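Local coordinates for probable 2-hydroxyhepta-2,4-diene-1,7-dioate isomerase (Thermus thermophilus, PDB 2DFU), which probably isomerises 2-hydroxyhepta-2,4-diene-1,7-dioate as a metal-binding member of the fumarylacetoacetate hydrolase family, at residues T46-V51 / T218-D223. Residues are numbered along the deposited sequence; the frame is centred on the assembly and turned at random.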
ATOM      1  N   THR A  46       3.493   1.727 -11.588  1.00 33.48           N
ATOM      2  CA  THR A  46       2.409   2.465 -10.921  1.00 34.64           C
ATOM      3  C   THR A  46       1.737   1.404 -10.042  1.00 34.15           C
ATOM      4  O   THR A  46       0.611   0.989 -10.302  1.00 34.11           O
ATOM      5  CB  THR A  46       1.375   3.010 -11.940  1.00 34.00           C
ATOM      6  OG1 THR A  46       1.006   1.964 -12.846  1.00 36.69           O
ATOM      7  CG2 THR A  46       1.955   4.167 -12.732  1.00 35.53           C
ATOM      8  N   PRO A  47       2.436   0.956  -8.987  1.00 34.59           N
ATOM      9  CA  PRO A  47       1.979  -0.068  -8.040  1.00 33.09           C
ATOM     10  C   PRO A  47       0.797   0.248  -7.142  1.00 32.86           C
ATOM     11  O   PRO A  47       0.657   1.365  -6.659  1.00 31.80           O
ATOM     12  CB  PRO A  47       3.234  -0.353  -7.221  1.00 33.37           C
ATOM     13  CG  PRO A  47       3.869   0.999  -7.137  1.00 33.83           C
ATOM     14  CD  PRO A  47       3.738   1.511  -8.562  1.00 34.45           C
ATOM     15  N   THR A  48      -0.055  -0.753  -6.922  1.00 30.79           N
ATOM     16  CA  THR A  48      -1.185  -0.585  -6.026  1.00 30.68           C
ATOM     17  C   THR A  48      -0.588  -0.765  -4.635  1.00 30.30           C
ATOM     18  O   THR A  48      -1.149  -0.318  -3.638  1.00 31.43           O
ATOM     19  CB  THR A  48      -2.272  -1.663  -6.244  1.00 31.36           C
ATOM     20  OG1 THR A  48      -1.739  -2.958  -5.928  1.00 29.80           O
ATOM     21  CG2 THR A  48      -2.762  -1.639  -7.691  1.00 30.58           C
ATOM     22  N   LYS A  49       0.564  -1.428  -4.584  1.00 30.36           N
ATOM     23  CA  LYS A  49       1.267  -1.668  -3.326  1.00 29.62           C
ATOM     24  C   LYS A  49       2.691  -2.156  -3.583  1.00 29.19           C
ATOM     25  O   LYS A  49       3.005  -2.628  -4.674  1.00 30.28           O
ATOM     26  CB  LYS A  49       0.508  -2.695  -2.480  1.00 29.44           C
ATOM     27  CG  LYS A  49       0.333  -4.049  -3.146  1.00 26.61           C
ATOM     28  CD  LYS A  49      -0.493  -4.979  -2.261  1.00 28.18           C
ATOM     29  CE  LYS A  49      -0.684  -6.343  -2.912  1.00 23.61           C
ATOM     30  NZ  LYS A  49      -1.477  -6.220  -4.155  1.00 25.07           N
ATOM     31  N   ILE A  50       3.547  -2.038  -2.576  1.00 28.96           N
ATOM     32  CA  ILE A  50       4.942  -2.455  -2.696  1.00 26.65           C
ATOM     33  C   ILE A  50       5.273  -3.426  -1.573  1.00 27.87           C
ATOM     34  O   ILE A  50       5.264  -3.055  -0.398  1.00 26.85           O
ATOM     35  CB  ILE A  50       5.864  -1.223  -2.629  1.00 29.45           C
ATOM     36  CG1 ILE A  50       5.542  -0.295  -3.806  1.00 30.23           C
ATOM     37  CG2 ILE A  50       7.332  -1.644  -2.658  1.00 26.01           C
ATOM     38  CD1 ILE A  50       5.838   1.159  -3.541  1.00 33.21           C
ATOM     39  N   VAL A  51       5.548  -4.678  -1.938  1.00 27.96           N
ATOM     40  CA  VAL A  51       5.862  -5.718  -0.962  1.00 28.53           C
ATOM     41  C   VAL A  51       7.371  -5.922  -0.886  1.00 29.93           C
ATOM     42  O   VAL A  51       8.034  -6.102  -1.909  1.00 31.80           O
ATOM     43  CB  VAL A  51       5.172  -7.048  -1.345  1.00 29.79           C
ATOM     44  CG1 VAL A  51       5.338  -8.060  -0.237  1.00 29.93           C
ATOM     45  CG2 VAL A  51       3.692  -6.803  -1.619  1.00 30.36           C
ATOM     46  N   THR A 218      -2.925 -11.189  -3.240  1.00 31.84           N
ATOM     47  CA  THR A 218      -2.926 -11.111  -4.695  1.00 32.49           C
ATOM     48  C   THR A 218      -2.064  -9.942  -5.160  1.00 31.98           C
ATOM     49  O   THR A 218      -2.235  -8.809  -4.705  1.00 31.43           O
ATOM     50  CB  THR A 218      -4.352 -10.930  -5.255  1.00 33.04           C
ATOM     51  OG1 THR A 218      -5.113 -12.118  -5.007  1.00 38.09           O
ATOM     52  CG2 THR A 218      -4.318 -10.683  -6.753  1.00 33.75           C
ATOM     53  N   LEU A 219      -1.119 -10.231  -6.046  1.00 28.96           N
ATOM     54  CA  LEU A 219      -0.243  -9.202  -6.584  1.00 28.82           C
ATOM     55  C   LEU A 219      -0.880  -8.710  -7.870  1.00 29.75           C
ATOM     56  O   LEU A 219      -1.240  -9.515  -8.732  1.00 28.34           O
ATOM     57  CB  LEU A 219       1.145  -9.779  -6.860  1.00 28.73           C
ATOM     58  CG  LEU A 219       1.996  -9.973  -5.607  1.00 26.77           C
ATOM     59  CD1 LEU A 219       3.228 -10.805  -5.937  1.00 28.70           C
ATOM     60  CD2 LEU A 219       2.389  -8.605  -5.052  1.00 28.04           C
ATOM     61  N   GLU A 220      -1.035  -7.393  -7.985  1.00 29.61           N
ATOM     62  CA  GLU A 220      -1.652  -6.781  -9.158  1.00 31.27           C
ATOM     63  C   GLU A 220      -0.634  -6.388 -10.214  1.00 31.98           C
ATOM     64  O   GLU A 220       0.555  -6.250  -9.924  1.00 32.21           O
ATOM     65  CB  GLU A 220      -2.426  -5.523  -8.755  1.00 31.58           C
ATOM     66  CG  GLU A 220      -3.660  -5.764  -7.906  1.00 36.17           C
ATOM     67  CD  GLU A 220      -4.737  -6.532  -8.653  1.00 38.92           C
ATOM     68  OE1 GLU A 220      -5.098  -6.114  -9.774  1.00 40.68           O
ATOM     69  OE2 GLU A 220      -5.222  -7.550  -8.122  1.00 40.61           O
ATOM     70  N   PRO A 221      -1.090  -6.209 -11.465  1.00 32.90           N
ATOM     71  CA  PRO A 221      -0.156  -5.819 -12.519  1.00 31.02           C
ATOM     72  C   PRO A 221       0.496  -4.503 -12.102  1.00 31.16           C
ATOM     73  O   PRO A 221      -0.175  -3.609 -11.574  1.00 27.23           O
ATOM     74  CB  PRO A 221      -1.063  -5.652 -13.734  1.00 33.17           C
ATOM     75  CG  PRO A 221      -2.125  -6.675 -13.494  1.00 34.71           C
ATOM     76  CD  PRO A 221      -2.428  -6.477 -12.023  1.00 32.33           C
ATOM     77  N   LEU A 222       1.806  -4.415 -12.329  1.00 30.05           N
ATOM     78  CA  LEU A 222       2.621  -3.251 -12.002  1.00 30.09           C
ATOM     79  C   LEU A 222       2.938  -3.058 -10.510  1.00 31.24           C
ATOM     80  O   LEU A 222       3.511  -2.040 -10.121  1.00 28.88           O
ATOM     81  CB  LEU A 222       2.008  -1.983 -12.612  1.00 32.03           C
ATOM     82  CG  LEU A 222       1.817  -2.097 -14.138  1.00 33.58           C
ATOM     83  CD1 LEU A 222       1.302  -0.780 -14.709  1.00 34.49           C
ATOM     84  CD2 LEU A 222       3.133  -2.472 -14.802  1.00 32.63           C
ATOM     85  N   ASP A 223       2.572  -4.029  -9.671  1.00 30.83           N
ATOM     86  CA  ASP A 223       2.932  -3.944  -8.254  1.00 29.75           C
ATOM     87  C   ASP A 223       4.445  -4.155  -8.235  1.00 28.84           C
ATOM     88  O   ASP A 223       4.999  -4.765  -9.149  1.00 28.10           O
ATOM     89  CB  ASP A 223       2.278  -5.053  -7.426  1.00 31.33           C
ATOM     90  CG  ASP A 223       0.900  -4.677  -6.924  1.00 33.62           C
ATOM     91  OD1 ASP A 223       0.521  -3.494  -7.035  1.00 32.77           O
ATOM     92  OD2 ASP A 223       0.202  -5.567  -6.400  1.00 35.27           O
TER
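The carboxylate of Asp223 joins Thr48 and Lys49 in a partly buried polar contact between two loops of the fumarylacetoacetate hydrolase fold; loop 46-49 leads into strand 50-53, and loop 218-223 leads into strand 224-226. Three donors from 46-51 converge on Asp223 OD1. The hydroxyl Thr48 OG1 lies 2.6 Å from Asp223 OD1 on its syn side, held between the backbone N and carbonyl carbon of its own residue (chi1 64°), while Thr48 N meets the same Asp223 OD1 at 2.8 Å, nearly along the C-O direction. Lys49 N adds a longer bond, 3.2 Å, to Asp223 OD1 from above the carboxylate plane. The other oxygen, Asp223 OD2, forms a salt bridge with Lys49 NZ at 2.9 Å, somewhat out of plane on the syn side, and accepts the backbone N of Glu220 at 2.7 Å from the opposite face. Five bonds thus fix the rotation of the carboxylate. Lys49 reaches it with a chain that bends at its last torsion (chi4 -64°), which sets NZ between Asp223 OD2 and Thr218 O, with Lys49 NZ 2.8 Å from Thr218 O in the carbonyl plane. An alanine in place of Asp223 would probably leave the ammonium of Lys49 without its salt-bridge partner and the N-H groups of Thr48, Lys49 and Glu220 without the carboxylate oxygens that accept them. Glu220 to Asp223 form a type II turn, in which Leu222 CD1 approaches Thr46 OG1, the two side chains side by side. Farther on, Val51 CG2 touches Leu219 CD2, and both side chains pack on Ile213 of helix 206-214. Beyond the loops, strand 50-53 runs parallel to 224-226 and antiparallel to 78-81, while Pro83 of the second subunit packs on Thr48 and Asn84 of that subunit on Lys49.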